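Local coordinates for protein dTDP-4-dehydrorhamnose 3,5-epimerase (Elizabethkingia anophelis NUHP1, PDB 6C46) that probably catalyses the epimerisation of dTDP-4-dehydro-6-deoxy-alpha-D-glucose at C3' and C5', giving dTDP-4-dehydro-beta-L-rhamnose for dTDP-L-rhamnose biosynthesis, at residues A[153-158]-A[179-184]; A[64-69]-A[163-168]; A[15-20]-A[99-104]. All coordinates share one frame; numbering follows the deposited sequence.

How the interactions relate
Read from the N terminus, the segments come in the order 15-20, 64-69, 99-104, 153-158, 163-168 and 179-184. Interaction 3 opens first and closes at 99-104, joining the turn between strands 10-13 and 20-23 of one sheet to the loop between strands 88-95 and 106-112 of the other. Interaction 2 opens inside that span and closes at 163-168, so the two cross. Interaction 1, which closes the roughly 20-residue connection that ends in helix 176-179, crosses interaction 2 but follows interaction 3 in series. Interactions 1 and 2 touch where Val-154 N lies 3.0 Å from Leu-69 O, a probable hydrogen bond; interactions 1 and 3 meet through the rings of Phe-184 and Phe-103.

Interaction 1 (A[153-158]-A[179-184]); sequences SVKFND and QNAPAF
Neither segment is regular beyond its ends: 153-158 leaves strand 151-153 and folds into a type I beta turn from Lys-155 to Asp-158, while 179-184 runs on from helix 176-179. They come closest at Lys-155 and Ala-181, whose CA atoms are 4.7 Å apart. One backbone hydrogen bond joins them, Lys-155 N to Pro-182 O at 2.9 Å; it is fairly straight (157° at H), but the donor stands above the carbonyl plane. The Lys-155 chain starts anti to the backbone N and bends at chi2 and chi4, which lays its methylenes along Ala-181 O and brings NZ to Gln-179 O in a weak bond of 3.2 Å. Asp-158, with CG anti to its N, accepts Phe-184 N on OD1 at 2.7 Å from above the carboxylate plane, while OD2 takes Leu-161 N. Val-154 CG1 packs on Phe-184 CB at 3.8 Å. A water donates to Ser-153 O and Ala-183 O, bridging the backbones. Ser-153 OG, hydrogen-bonded to Asn-188 ND2, lies against Pro-182 CD. This packing pins the stretch after helix 176-179 against the loop that leaves strand 151-153, in the cupin fold, with the Ser-153 side chain about 5 Å from that of His-70, the predicted proton acceptor.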
loop_
_atom_site.group_PDB
_atom_site.type_symbol
_atom_site.label_atom_id
_atom_site.label_comp_id
_atom_site.label_asym_id
_atom_site.label_seq_id
_atom_site.Cartn_x
_atom_site.Cartn_y
_atom_site.Cartn_z
ATOM N N SER A 153 -1.331 -1.617 25.423
ATOM C CA SER A 153 -1.886 -0.289 25.180
ATOM C C SER A 153 -1.351 0.690 26.209
ATOM O O SER A 153 -0.927 0.304 27.299
ATOM C CB SER A 153 -3.417 -0.289 25.234
ATOM O OG SER A 153 -3.847 -0.647 26.529
ATOM N N VAL A 154 -1.377 1.968 25.839
ATOM C CA VAL A 154 -1.037 3.065 26.741
ATOM C C VAL A 154 -2.105 4.134 26.570
ATOM O O VAL A 154 -2.446 4.492 25.438
ATOM C CB VAL A 154 0.363 3.647 26.431
ATOM C CG1 VAL A 154 0.658 4.831 27.340
ATOM C CG2 VAL A 154 1.428 2.580 26.588
ATOM N N LYS A 155 -2.660 4.614 27.684
ATOM C CA LYS A 155 -3.658 5.682 27.633
ATOM C C LYS A 155 -3.150 6.881 26.819
ATOM O O LYS A 155 -2.080 7.426 27.098
ATOM C CB LYS A 155 -3.994 6.108 29.069
ATOM C CG LYS A 155 -5.118 7.148 29.191
ATOM C CD LYS A 155 -6.402 6.611 28.589
ATOM C CE LYS A 155 -7.590 7.528 28.861
ATOM N NZ LYS A 155 -7.944 7.628 30.288
ATOM N N PHE A 156 -3.926 7.290 25.810
ATOM C CA PHE A 156 -3.443 8.284 24.844
ATOM C C PHE A 156 -3.077 9.612 25.513
ATOM O O PHE A 156 -2.111 10.273 25.100
ATOM C CB PHE A 156 -4.504 8.516 23.759
ATOM C CG PHE A 156 -5.677 9.341 24.225
ATOM C CD1 PHE A 156 -6.646 8.796 25.074
ATOM C CD2 PHE A 156 -5.821 10.667 23.808
ATOM C CE1 PHE A 156 -7.729 9.575 25.520
ATOM C CE2 PHE A 156 -6.905 11.450 24.243
ATOM C CZ PHE A 156 -7.865 10.899 25.105
ATOM N N ASN A 157 -3.808 10.012 26.554
ATOM C CA ASN A 157 -3.567 11.296 27.219
ATOM C C ASN A 157 -2.881 11.111 28.564
ATOM O O ASN A 157 -3.046 11.923 29.481
ATOM C CB ASN A 157 -4.868 12.090 27.355
ATOM C CG ASN A 157 -5.916 11.366 28.177
ATOM O OD1 ASN A 157 -5.681 10.274 28.689
ATOM N ND2 ASN A 157 -7.101 11.955 28.267
ATOM N N ASP A 158 -2.112 10.033 28.690
ATOM C CA ASP A 158 -1.293 9.805 29.871
ATOM C C ASP A 158 -0.514 11.067 30.231
ATOM O O ASP A 158 0.111 11.686 29.368
ATOM C CB ASP A 158 -0.335 8.651 29.571
ATOM C CG ASP A 158 0.573 8.331 30.731
ATOM O OD1 ASP A 158 0.214 7.448 31.546
ATOM O OD2 ASP A 158 1.643 8.972 30.814
ATOM N N GLN A 179 -10.567 4.685 25.881
ATOM C CA GLN A 179 -10.864 5.505 27.058
ATOM C C GLN A 179 -10.367 4.859 28.347
ATOM O O GLN A 179 -10.126 5.559 29.334
ATOM C CB GLN A 179 -12.377 5.740 27.204
ATOM C CG GLN A 179 -13.026 6.501 26.065
ATOM C CD GLN A 179 -14.504 6.783 26.305
ATOM O OE1 GLN A 179 -15.010 6.618 27.420
ATOM N NE2 GLN A 179 -15.226 7.087 25.225
ATOM N N ASN A 180 -10.212 3.543 28.372
ATOM C CA ASN A 180 -9.875 2.842 29.602
ATOM C C ASN A 180 -8.501 2.192 29.556
ATOM O O ASN A 180 -8.203 1.350 30.411
ATOM C CB ASN A 180 -10.950 1.797 29.908
ATOM C CG ASN A 180 -12.309 2.425 30.193
ATOM O OD1 ASN A 180 -12.505 3.073 31.217
ATOM N ND2 ASN A 180 -13.230 2.278 29.257
ATOM N N ALA A 181 -7.668 2.540 28.570
ATOM C CA ALA A 181 -6.346 1.939 28.470
ATOM C C ALA A 181 -5.512 2.282 29.703
ATOM O O ALA A 181 -5.611 3.394 30.236
ATOM C CB ALA A 181 -5.626 2.406 27.195
ATOM N N PRO A 182 -4.664 1.368 30.164
ATOM C CA PRO A 182 -3.859 1.631 31.363
ATOM C C PRO A 182 -2.811 2.718 31.137
ATOM O O PRO A 182 -2.315 2.934 30.030
ATOM C CB PRO A 182 -3.188 0.280 31.652
ATOM C CG PRO A 182 -3.944 -0.735 30.830
ATOM C CD PRO A 182 -4.492 -0.002 29.650
ATOM N N ALA A 183 -2.435 3.370 32.238
ATOM C CA ALA A 183 -1.429 4.429 32.192
ATOM C C ALA A 183 -0.077 3.885 31.734
ATOM O O ALA A 183 0.216 2.684 31.823
ATOM C CB ALA A 183 -1.282 5.080 33.584
ATOM N N PHE A 184 0.762 4.800 31.239
ATOM C CA PHE A 184 2.124 4.445 30.836
ATOM C C PHE A 184 2.882 3.771 31.977
ATOM O O PHE A 184 3.558 2.760 31.772
ATOM C CB PHE A 184 2.835 5.720 30.340
ATOM C CG PHE A 184 4.337 5.622 30.252
ATOM C CD1 PHE A 184 4.962 4.893 29.266
ATOM C CD2 PHE A 184 5.127 6.296 31.181
ATOM C CE1 PHE A 184 6.377 4.836 29.201
ATOM C CE2 PHE A 184 6.513 6.248 31.126
ATOM C CZ PHE A 184 7.140 5.519 30.137
HETATM O O HOH W 1 0.615 0.817 29.707
#

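Interaction 2 (A[64-69]-A[163-168]); sequences GVLRGL and IDWKIP
Trp-165 NE1 is the polar atom at the centre of this buried contact, and a single hydrogen bond grips it: the carbonyl Phe-156 O. That bond, an edge-to-face contact with the Phe-156 ring, and packing on both faces fix the rotation of the indole, whose plane is turned roughly perpendicular to the plane of CA, CB and CG (chi2 98°). Leu-66 comes over one face, its CG anti to the backbone N, and crosses the tryptophan at about a right angle. Its CD2 sits 4.1 Å from the centroid of the six-membered ring and only 4° off the normal, a CH-pi contact, while CD1 touches Trp-165 CD2 at 3.7 Å. Ile-163 CG2 lies on the opposite face, 3.4 Å above the ring plane and offset toward the rim on the pyrrole side, so both faces are packed, over different parts of the ring. Leu-69 spreads its two methyls: CD2 meets the ring edge in plane at Trp-165 CZ2 (3.9 Å), and CD1 reaches Ile-163 CD1 tip to tip at 3.7 Å. At the other end Ile-167 CD1 packs on Gly-64 CA at 3.6 Å. The segments run in nearly opposite directions, 166° apart. Around them, Val-130 of strand 125-131 touches Leu-66, Trp-165 and Ile-167, while Val-92 of strand 88-95 touches Trp-165 and Ile-163; the loop 163-168 thus packs across three strands of the five-stranded sheet.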
loop_
_atom_site.group_PDB
_atom_site.type_symbol
_atom_site.label_atom_id
_atom_site.label_comp_id
_atom_site.label_asym_id
_atom_site.label_seq_id
_atom_site.Cartn_x
_atom_site.Cartn_y
_atom_site.Cartn_z
ATOM N N GLY A 64 -11.722 13.907 14.261
ATOM C CA GLY A 64 -11.653 13.804 15.707
ATOM C C GLY A 64 -11.558 12.391 16.229
ATOM O O GLY A 64 -11.239 12.196 17.412
ATOM N N VAL A 65 -11.811 11.398 15.385
ATOM C CA VAL A 65 -11.577 10.021 15.798
ATOM C C VAL A 65 -10.104 9.863 16.138
ATOM O O VAL A 65 -9.221 10.202 15.335
ATOM C CB VAL A 65 -12.031 9.045 14.711
ATOM C CG1 VAL A 65 -11.481 7.644 15.011
ATOM C CG2 VAL A 65 -13.600 9.032 14.656
ATOM N N LEU A 66 -9.836 9.388 17.350
ATOM C CA LEU A 66 -8.481 9.200 17.862
ATOM C C LEU A 66 -8.350 7.747 18.294
ATOM O O LEU A 66 -9.153 7.271 19.100
ATOM C CB LEU A 66 -8.225 10.156 19.031
ATOM C CG LEU A 66 -6.781 10.387 19.532
ATOM C CD1 LEU A 66 -6.734 11.653 20.354
ATOM C CD2 LEU A 66 -6.249 9.208 20.333
ATOM N N ARG A 67 -7.386 7.024 17.714
ATOM C CA ARG A 67 -7.159 5.612 18.008
ATOM C C ARG A 67 -5.753 5.431 18.570
ATOM O O ARG A 67 -4.788 5.860 17.948
ATOM C CB ARG A 67 -7.322 4.757 16.742
ATOM C CG ARG A 67 -8.718 4.852 16.101
ATOM C CD ARG A 67 -9.525 3.580 16.312
ATOM N NE ARG A 67 -10.825 3.614 15.645
ATOM C CZ ARG A 67 -11.991 3.684 16.280
ATOM N NH1 ARG A 67 -12.018 3.742 17.604
ATOM N NH2 ARG A 67 -13.127 3.705 15.590
ATOM N N GLY A 68 -5.640 4.777 19.727
ATOM C CA GLY A 68 -4.328 4.483 20.300
ATOM C C GLY A 68 -4.314 4.633 21.810
ATOM O O GLY A 68 -5.375 4.862 22.397
ATOM N N LEU A 69 -3.158 4.487 22.465
ATOM C CA LEU A 69 -1.909 4.064 21.853
ATOM C C LEU A 69 -1.866 2.546 21.883
ATOM O O LEU A 69 -2.120 1.973 22.931
ATOM C CB LEU A 69 -0.715 4.668 22.617
ATOM C CG LEU A 69 -0.680 6.198 22.551
ATOM C CD1 LEU A 69 0.128 6.778 23.720
ATOM C CD2 LEU A 69 -0.104 6.646 21.183
ATOM N N ILE A 163 1.242 13.909 25.580
ATOM C CA ILE A 163 1.222 14.043 24.127
ATOM C C ILE A 163 0.283 15.168 23.706
ATOM O O ILE A 163 -0.835 15.294 24.221
ATOM C CB ILE A 163 0.812 12.712 23.477
ATOM C CG1 ILE A 163 1.870 11.655 23.768
ATOM C CG2 ILE A 163 0.588 12.888 21.958
ATOM C CD1 ILE A 163 1.356 10.240 23.549
ATOM N N ASP A 164 0.723 15.976 22.742
ATOM C CA ASP A 164 -0.120 16.991 22.115
ATOM C C ASP A 164 -0.881 16.347 20.954
ATOM O O ASP A 164 -0.297 16.060 19.905
ATOM C CB ASP A 164 0.745 18.149 21.623
ATOM C CG ASP A 164 -0.064 19.278 21.004
ATOM O OD1 ASP A 164 -1.308 19.182 20.951
ATOM O OD2 ASP A 164 0.557 20.287 20.592
ATOM N N TRP A 165 -2.191 16.147 21.123
ATOM C CA TRP A 165 -3.006 15.552 20.074
ATOM C C TRP A 165 -3.655 16.604 19.179
ATOM O O TRP A 165 -4.550 16.270 18.403
ATOM C CB TRP A 165 -4.055 14.616 20.684
ATOM C CG TRP A 165 -3.437 13.350 21.216
ATOM C CD1 TRP A 165 -3.104 13.078 22.518
ATOM C CD2 TRP A 165 -3.046 12.197 20.454
ATOM N NE1 TRP A 165 -2.545 11.820 22.604
ATOM C CE2 TRP A 165 -2.505 11.266 21.356
ATOM C CE3 TRP A 165 -3.129 11.854 19.095
ATOM C CZ2 TRP A 165 -2.032 10.011 20.944
ATOM C CZ3 TRP A 165 -2.651 10.614 18.686
ATOM C CH2 TRP A 165 -2.113 9.711 19.608
ATOM N N LYS A 166 -3.237 17.867 19.305
ATOM C CA LYS A 166 -3.490 18.954 18.354
ATOM C C LYS A 166 -4.903 19.528 18.344
ATOM O O LYS A 166 -5.066 20.749 18.307
ATOM C CB LYS A 166 -3.136 18.514 16.921
ATOM C CG LYS A 166 -1.710 17.980 16.772
ATOM C CD LYS A 166 -0.685 18.940 17.340
ATOM C CE LYS A 166 0.014 19.738 16.275
ATOM N NZ LYS A 166 1.225 20.388 16.854
ATOM N N ILE A 167 -5.934 18.694 18.356
ATOM C CA ILE A 167 -7.293 19.219 18.213
ATOM C C ILE A 167 -7.885 19.450 19.595
ATOM O O ILE A 167 -7.324 18.959 20.588
ATOM C CB ILE A 167 -8.159 18.272 17.368
ATOM C CG1 ILE A 167 -8.449 16.990 18.149
ATOM C CG2 ILE A 167 -7.449 17.997 16.001
ATOM C CD1 ILE A 167 -9.462 16.055 17.481
ATOM N N PRO A 168 -8.982 20.202 19.714
ATOM C CA PRO A 168 -9.587 20.412 21.034
ATOM C C PRO A 168 -10.017 19.089 21.638
ATOM O O PRO A 168 -10.493 18.192 20.938
ATOM C CB PRO A 168 -10.794 21.310 20.734
ATOM C CG PRO A 168 -10.453 21.987 19.452
ATOM C CD PRO A 168 -9.666 20.986 18.669
#

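Interaction 3 (A[15-20]-A[99-104]); sequences PLKDCY and NSETFG
Two beta turns face each other here, a type II turn from Leu-16 to Cys-19 and a type I turn from Ser-100 to Phe-103, nearest at Leu-16 and Thr-102 with their CA atoms 5.7 Å apart. The second turn also holds an ST turn at its start: Ser-100 OG, anti to its backbone N, accepts Thr-102 N at 3.0 Å. In the cupin fold of this family the pair joins connections that belong to different sheets, one between strands 10-13 and 20-23, the other between strands 88-95 and 106-112. Thr-102 carries the direct link. Its OG1 takes the crowded position between the backbone N and the carbonyl carbon (chi1 54°), from which it accepts Lys-17 N at 3.1 Å in an almost straight bond, 172° at the hydrogen. The same hydroxyl is hydrogen-bonded to Asp-95 OD2, and so is Ser-100 OG, so one carboxylate oxygen grips both hydroxyls. The Thr-102 methyl, CG2, sits against Pro-15 O at 3.3 Å. On the first turn, Arg-97 NH2 hydrogen-bonds Lys-17 O and NH1 forms a salt bridge with Asp-18 OD2, a further tie between the loops. Lys-17 leaves its backbone extended and bends once, at chi3, crossing the Glu-101 side chain at about a right angle. The two charges are not in contact, 4.6 Å separating Lys-17 NZ from Glu-101 OE2; a shared water bridges the two groups instead. That water accepts from Lys-17 NZ at 2.8 Å and from Glu-101 N at 2.8 Å, and donates to Glu-101 OE2 at 2.9 Å.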
loop_
_atom_site.group_PDB
_atom_site.type_symbol
_atom_site.label_atom_id
_atom_site.label_comp_id
_atom_site.label_asym_id
_atom_site.label_seq_id
_atom_site.Cartn_x
_atom_site.Cartn_y
_atom_site.Cartn_z
ATOM N N PRO A 15 13.436 12.315 16.511
ATOM C CA PRO A 15 14.045 12.194 17.844
ATOM C C PRO A 15 13.958 10.802 18.456
ATOM O O PRO A 15 14.531 10.605 19.530
ATOM C CB PRO A 15 13.258 13.208 18.689
ATOM C CG PRO A 15 12.672 14.187 17.697
ATOM C CD PRO A 15 12.386 13.354 16.478
ATOM N N LEU A 16 13.242 9.841 17.859
ATOM C CA LEU A 16 13.125 8.513 18.452
ATOM C C LEU A 16 14.025 7.536 17.697
ATOM O O LEU A 16 14.022 7.517 16.464
ATOM C CB LEU A 16 11.668 8.025 18.455
ATOM C CG LEU A 16 10.650 8.991 19.094
ATOM C CD1 LEU A 16 9.263 8.347 19.146
ATOM C CD2 LEU A 16 11.069 9.434 20.487
ATOM N N LYS A 17 14.803 6.744 18.431
ATOM C CA LYS A 17 15.750 5.848 17.769
ATOM C C LYS A 17 15.024 4.858 16.875
ATOM O O LYS A 17 14.071 4.214 17.314
ATOM C CB LYS A 17 16.562 5.067 18.801
ATOM C CG LYS A 17 17.709 4.245 18.181
ATOM C CD LYS A 17 18.495 3.475 19.267
ATOM C CE LYS A 17 17.655 2.375 19.889
ATOM N NZ LYS A 17 18.452 1.549 20.830
ATOM N N ASP A 18 15.522 4.696 15.646
ATOM C CA ASP A 18 15.053 3.754 14.632
ATOM C C ASP A 18 13.723 4.153 14.033
ATOM O O ASP A 18 13.169 3.397 13.231
ATOM C CB ASP A 18 14.902 2.320 15.153
ATOM C CG ASP A 18 16.197 1.769 15.756
ATOM O OD1 ASP A 18 17.240 1.851 15.084
ATOM O OD2 ASP A 18 16.167 1.255 16.895
ATOM N N CYS A 19 13.185 5.302 14.395
ATOM C CA CYS A 19 11.900 5.751 13.884
ATOM C C CYS A 19 12.163 6.811 12.810
ATOM O O CYS A 19 12.816 7.824 13.083
ATOM C CB CYS A 19 11.074 6.271 15.070
ATOM S SG CYS A 19 9.504 7.043 14.727
ATOM N N TYR A 20 11.685 6.570 11.581
ATOM C CA TYR A 20 12.063 7.397 10.439
ATOM C C TYR A 20 10.852 7.865 9.656
ATOM O O TYR A 20 9.810 7.201 9.616
ATOM C CB TYR A 20 12.998 6.656 9.437
ATOM C CG TYR A 20 14.268 6.210 10.098
ATOM C CD1 TYR A 20 15.281 7.129 10.387
ATOM C CD2 TYR A 20 14.458 4.884 10.439
ATOM C CE1 TYR A 20 16.440 6.733 11.031
ATOM C CE2 TYR A 20 15.618 4.473 11.069
ATOM C CZ TYR A 20 16.598 5.390 11.359
ATOM O OH TYR A 20 17.731 4.968 11.992
ATOM N N ASN A 99 15.413 -0.565 27.137
ATOM C CA ASN A 99 16.838 -0.487 26.852
ATOM C C ASN A 99 17.201 0.642 25.894
ATOM O O ASN A 99 18.379 0.818 25.585
ATOM C CB ASN A 99 17.308 -1.824 26.257
ATOM C CG ASN A 99 16.335 -2.382 25.206
ATOM O OD1 ASN A 99 15.109 -2.299 25.356
ATOM N ND2 ASN A 99 16.885 -2.976 24.155
ATOM N N SER A 100 16.218 1.361 25.361
ATOM C CA SER A 100 16.447 2.394 24.361
ATOM C C SER A 100 16.791 3.718 25.026
ATOM O O SER A 100 16.170 4.104 26.020
ATOM C CB SER A 100 15.197 2.577 23.487
ATOM O OG SER A 100 15.311 3.757 22.722
ATOM N N GLU A 101 17.757 4.438 24.451
ATOM C CA GLU A 101 18.050 5.776 24.958
ATOM C C GLU A 101 16.873 6.730 24.788
ATOM O O GLU A 101 16.860 7.779 25.435
ATOM C CB GLU A 101 19.273 6.357 24.257
ATOM C CG GLU A 101 19.066 6.457 22.757
ATOM C CD GLU A 101 20.379 6.510 21.990
ATOM O OE1 GLU A 101 20.929 7.626 21.839
ATOM O OE2 GLU A 101 20.856 5.428 21.561
ATOM N N THR A 102 15.886 6.410 23.940
ATOM C CA THR A 102 14.704 7.266 23.820
ATOM C C THR A 102 13.457 6.608 24.410
ATOM O O THR A 102 12.329 6.992 24.071
ATOM C CB THR A 102 14.472 7.719 22.369
ATOM O OG1 THR A 102 14.401 6.610 21.462
ATOM C CG2 THR A 102 15.621 8.650 21.927
ATOM N N PHE A 103 13.645 5.648 25.323
ATOM C CA PHE A 103 12.527 5.058 26.053
ATOM C C PHE A 103 11.686 6.157 26.683
ATOM O O PHE A 103 12.222 7.110 27.257
ATOM C CB PHE A 103 13.010 4.102 27.149
ATOM C CG PHE A 103 11.905 3.688 28.074
ATOM C CD1 PHE A 103 10.958 2.759 27.657
ATOM C CD2 PHE A 103 11.778 4.251 29.333
ATOM C CE1 PHE A 103 9.909 2.391 28.489
ATOM C CE2 PHE A 103 10.741 3.897 30.156
ATOM C CZ PHE A 103 9.798 2.967 29.736
ATOM N N GLY A 104 10.372 6.041 26.542
ATOM C CA GLY A 104 9.442 6.970 27.154
ATOM C C GLY A 104 9.231 8.267 26.411
ATOM O O GLY A 104 8.426 9.095 26.870
HETATM O O HOH W 2 19.603 3.153 22.817
#